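Long-range contacts in geranyltranstransferase (Legionella pneumophila subsp. pneumophila, PDB 3LOM), which probably makes farnesyl diphosphate, and perhaps geranylgeranyl diphosphate, as a magnesium-dependent prenyl transferase of isoprenoid biosynthesis: residues P55-Y59 / L72-A76; A61-V67 / V200-Q204. All coordinates share one frame. Numbering follows the deposited sequence.

Contact 1. Residues P55-Y59 / L72-A76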
# COMPACT_ATOMS: atom_id res chain seq x y z
N PRO A 55 8.21 -16.45 2.38
CA PRO A 55 7.14 -17.41 2.67
C PRO A 55 7.58 -18.67 3.40
O PRO A 55 6.85 -19.15 4.26
CB PRO A 55 6.63 -17.80 1.27
CG PRO A 55 6.87 -16.63 0.48
CD PRO A 55 8.18 -16.06 0.96
N ILE A 56 8.75 -19.20 3.04
CA ILE A 56 9.31 -20.38 3.69
C ILE A 56 9.55 -20.15 5.18
O ILE A 56 9.17 -20.98 6.01
CB ILE A 56 10.62 -20.83 3.00
CG1 ILE A 56 10.39 -21.11 1.51
CG2 ILE A 56 11.19 -22.08 3.69
CD1 ILE A 56 11.66 -21.19 0.67
N LEU A 57 10.14 -19.00 5.51
CA LEU A 57 10.39 -18.61 6.91
C LEU A 57 9.10 -18.51 7.70
O LEU A 57 9.04 -18.97 8.83
CB LEU A 57 11.16 -17.29 6.99
CG LEU A 57 12.59 -17.29 6.47
CD1 LEU A 57 13.08 -15.86 6.26
CD2 LEU A 57 13.53 -18.06 7.40
N VAL A 58 8.06 -17.94 7.08
CA VAL A 58 6.70 -17.95 7.63
C VAL A 58 6.19 -19.37 7.92
O VAL A 58 5.63 -19.62 8.99
CB VAL A 58 5.73 -17.20 6.69
CG1 VAL A 58 4.26 -17.46 7.04
CG2 VAL A 58 6.01 -15.73 6.75
N TYR A 59 6.39 -20.28 6.98
CA TYR A 59 5.94 -21.67 7.13
C TYR A 59 6.69 -22.39 8.23
O TYR A 59 6.09 -23.06 9.06
CB TYR A 59 6.06 -22.45 5.82
CG TYR A 59 4.97 -22.12 4.81
CD1 TYR A 59 3.62 -22.20 5.16
CD2 TYR A 59 5.29 -21.74 3.51
CE1 TYR A 59 2.62 -21.90 4.25
CE2 TYR A 59 4.29 -21.44 2.58
CZ TYR A 59 2.96 -21.52 2.96
OH TYR A 59 1.97 -21.23 2.05
N LEU A 72 -1.03 -19.63 7.72
CA LEU A 72 0.32 -19.49 7.19
C LEU A 72 0.37 -19.17 5.70
O LEU A 72 1.19 -18.35 5.28
CB LEU A 72 1.14 -20.74 7.50
CG LEU A 72 1.50 -20.92 8.98
CD1 LEU A 72 2.31 -22.19 9.20
CD2 LEU A 72 2.27 -19.69 9.47
N ASP A 73 -0.51 -19.80 4.92
CA ASP A 73 -0.65 -19.52 3.48
C ASP A 73 -0.91 -18.04 3.22
O ASP A 73 -0.28 -17.43 2.36
CB ASP A 73 -1.80 -20.33 2.87
CG ASP A 73 -1.51 -21.82 2.82
OD1 ASP A 73 -0.35 -22.20 2.56
OD2 ASP A 73 -2.46 -22.61 3.02
N ILE A 74 -1.84 -17.49 4.00
CA ILE A 74 -2.29 -16.11 3.88
C ILE A 74 -1.19 -15.12 4.24
O ILE A 74 -0.92 -14.18 3.49
CB ILE A 74 -3.54 -15.85 4.76
CG1 ILE A 74 -4.67 -16.81 4.35
CG2 ILE A 74 -3.99 -14.40 4.66
CD1 ILE A 74 -5.68 -17.08 5.45
N ILE A 75 -0.54 -15.36 5.39
CA ILE A 75 0.53 -14.49 5.89
C ILE A 75 1.70 -14.44 4.92
O ILE A 75 2.19 -13.36 4.58
CB ILE A 75 1.00 -14.88 7.33
CG1 ILE A 75 -0.15 -14.73 8.33
CG2 ILE A 75 2.21 -14.02 7.76
CD1 ILE A 75 0.19 -15.13 9.76
N ALA A 76 2.11 -15.62 4.44
CA ALA A 76 3.19 -15.77 3.45
C ALA A 76 2.88 -15.14 2.08
O ALA A 76 3.79 -14.69 1.38
CB ALA A 76 3.52 -17.23 3.28
O HOH W 1 1.66 -19.02 0.65
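The helical segments 55-59 and 72-76 run roughly antiparallel, their N-to-C directions 149° apart and their axes 8.9 Å apart at closest approach. They are close enough for the CA atoms of Pro55 and Ala76 to lie 4.3 Å from each other, an approach that suits Ala76: its single methyl fills the narrow gap, with CB 3.7 Å from Pro55 CB and 3.8 Å from Val58 CG1. Where the backbones stand farther apart, at Tyr59 and Leu72, larger side chains occupy the space. Val58, whose CA-to-CB bond points toward the partner helix, sets CG1 3.9 Å from Leu72 CD2 and 4.1 Å from Ile75 CG2. Tyr59 combines two roles, because its ring packs CD1 on Leu72 CB at 3.7 Å while its hydroxyl reaches a polar edge. There Tyr59 OH donates a short hydrogen bond to Asp73 OD1 (2.6 Å), and one water donates both to Tyr59 OH (2.6 Å) and to Asp73 O (3.0 Å). The charge of the buried carboxylate is met by a salt bridge from OD1 to Arg19. The pair belongs to the all-helical isoprenoid synthase fold: helix 5-28 packs against Tyr59 and Asp73, whereas helix 178-201 meets Val58, Leu72 and Ile75.

Contact 2. Residues A61-V67 / V200-Q204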
# COMPACT_ATOMS: atom_id res chain seq x y z
N ALA A 61 8.63 -21.06 10.77
CA ALA A 61 8.41 -20.43 12.07
C ALA A 61 7.01 -20.71 12.57
O ALA A 61 6.79 -20.83 13.78
CB ALA A 61 8.66 -18.93 11.99
N GLY A 62 6.06 -20.80 11.64
CA GLY A 62 4.67 -21.11 11.97
C GLY A 62 4.47 -22.53 12.48
O GLY A 62 3.61 -22.78 13.32
N ASP A 63 5.28 -23.45 11.96
CA ASP A 63 5.31 -24.84 12.41
C ASP A 63 5.83 -24.96 13.84
O ASP A 63 5.30 -25.75 14.62
CB ASP A 63 6.19 -25.69 11.49
CG ASP A 63 5.40 -26.36 10.38
OD1 ASP A 63 4.21 -26.04 10.20
OD2 ASP A 63 5.99 -27.23 9.69
N LEU A 64 6.86 -24.18 14.15
CA LEU A 64 7.51 -24.20 15.46
C LEU A 64 6.56 -23.89 16.61
O LEU A 64 6.66 -24.49 17.68
CB LEU A 64 8.70 -23.24 15.49
CG LEU A 64 9.94 -23.68 14.71
CD1 LEU A 64 10.93 -22.54 14.55
CD2 LEU A 64 10.60 -24.86 15.39
N ILE A 65 5.63 -22.97 16.38
CA ILE A 65 4.58 -22.68 17.36
C ILE A 65 3.21 -23.24 16.94
O ILE A 65 2.17 -22.80 17.46
CB ILE A 65 4.52 -21.17 17.75
CG1 ILE A 65 4.16 -20.28 16.55
CG2 ILE A 65 5.83 -20.74 18.39
CD1 ILE A 65 3.83 -18.85 16.93
N ASP A 66 3.24 -24.20 16.02
CA ASP A 66 2.07 -25.01 15.62
C ASP A 66 0.80 -24.23 15.23
O ASP A 66 -0.31 -24.60 15.62
CB ASP A 66 1.74 -26.06 16.70
CG ASP A 66 2.92 -26.97 17.00
OD1 ASP A 66 3.28 -27.08 18.19
OD2 ASP A 66 3.48 -27.57 16.06
N VAL A 67 0.96 -23.15 14.47
CA VAL A 67 -0.20 -22.39 14.00
C VAL A 67 -0.74 -23.02 12.70
O VAL A 67 0.00 -23.68 11.96
CB VAL A 67 0.09 -20.85 13.89
CG1 VAL A 67 1.06 -20.55 12.79
CG2 VAL A 67 -1.20 -20.05 13.75
N VAL A 200 3.67 -14.17 12.44
CA VAL A 200 3.45 -15.52 12.94
C VAL A 200 3.16 -15.52 14.45
O VAL A 200 2.26 -16.22 14.92
CB VAL A 200 4.65 -16.46 12.54
CG1 VAL A 200 4.83 -17.62 13.51
CG2 VAL A 200 4.46 -17.00 11.12
N LEU A 201 3.90 -14.69 15.20
CA LEU A 201 3.72 -14.55 16.65
C LEU A 201 2.39 -13.90 17.04
O LEU A 201 1.82 -14.24 18.08
CB LEU A 201 4.88 -13.76 17.27
CG LEU A 201 6.18 -14.54 17.47
CD1 LEU A 201 7.34 -13.58 17.69
CD2 LEU A 201 6.07 -15.55 18.62
N ALA A 202 1.89 -13.00 16.20
CA ALA A 202 0.63 -12.32 16.47
C ALA A 202 -0.61 -13.19 16.21
O ALA A 202 -1.74 -12.76 16.43
CB ALA A 202 0.55 -11.01 15.69
N ALA A 203 -0.38 -14.42 15.75
CA ALA A 203 -1.45 -15.41 15.57
C ALA A 203 -1.87 -16.08 16.88
O ALA A 203 -2.97 -16.64 16.97
CB ALA A 203 -1.04 -16.46 14.56
N GLN A 204 -1.01 -16.03 17.90
CA GLN A 204 -1.30 -16.66 19.20
C GLN A 204 -1.57 -15.63 20.30
O GLN A 204 -1.05 -14.52 20.27
CB GLN A 204 -0.17 -17.60 19.63
CG GLN A 204 0.56 -18.32 18.51
CD GLN A 204 -0.19 -19.53 17.96
OE1 GLN A 204 -1.17 -19.39 17.22
NE2 GLN A 204 0.28 -20.72 18.31
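Val200 overlaps the last turn of helix 53-64, its CG1 lying 3.8 Å from Gly62 CA and 4.3 Å from Ala61 CB. Small residues suit this side of the turn: a CB at Gly62 would be crowded by Val67 CG1, so glycine lets Val67 fold back over the helix end. The helix ends in a Schellman motif, with Val67 N hydrogen-bonded to Gly62 O (2.9 Å) and Asp66 N to Asp63 O (2.9 Å); Asp66 is the C-prime residue, with positive phi. Ile65, the first residue to leave helical phi/psi, and Val67, beyond the reversal at Asp66, both point CB toward 200-204, where the chain also leaves its helix, through a type I turn from Leu201 to Gln204. Ile65 extends CD1 to within 3.8 Å of Val200 CG1 and 3.7 Å of Gln204 CG, using the aliphatic part of the glutamine. Val67 CG2 rests 3.7 Å from Ala203 CB. Ile65 O and Gln204 NE2 come within 2.9 Å, but the angle is too poor for a hydrogen bond. Thus apolar packing joins the C-terminal ends of helices 53-64 and 178-201. Leu72 of helix 69-91 packs on Val67 and Val200, while helix 209-236 meets Ile65 and Leu201.

Overall arrangement
Both contacts use helix 53-64, contact 1 in its N-terminal half and contact 2 at its C-terminal end, and their centres are about 10 Å apart. Each is largely buried, but contact 1 lies deeper, about 10 Å from the chain centre to its own centre, against about 17 Å for contact 2, where Ile65 and Gln204 are partly exposed. The deeper site pairs apolar packing with a buried tyrosine-aspartate hydrogen bond; the outer one joins two helix ends by apolar packing without a hydrogen bond between its segments. Leu72 and Val58 both bridge the contacts: Leu72 CD2 lies 3.8 Å from Gly62 CA, and Val58 O 3.6 Å from Val200 CG2, so helices 53-64, 69-91 and 178-201 pack together here.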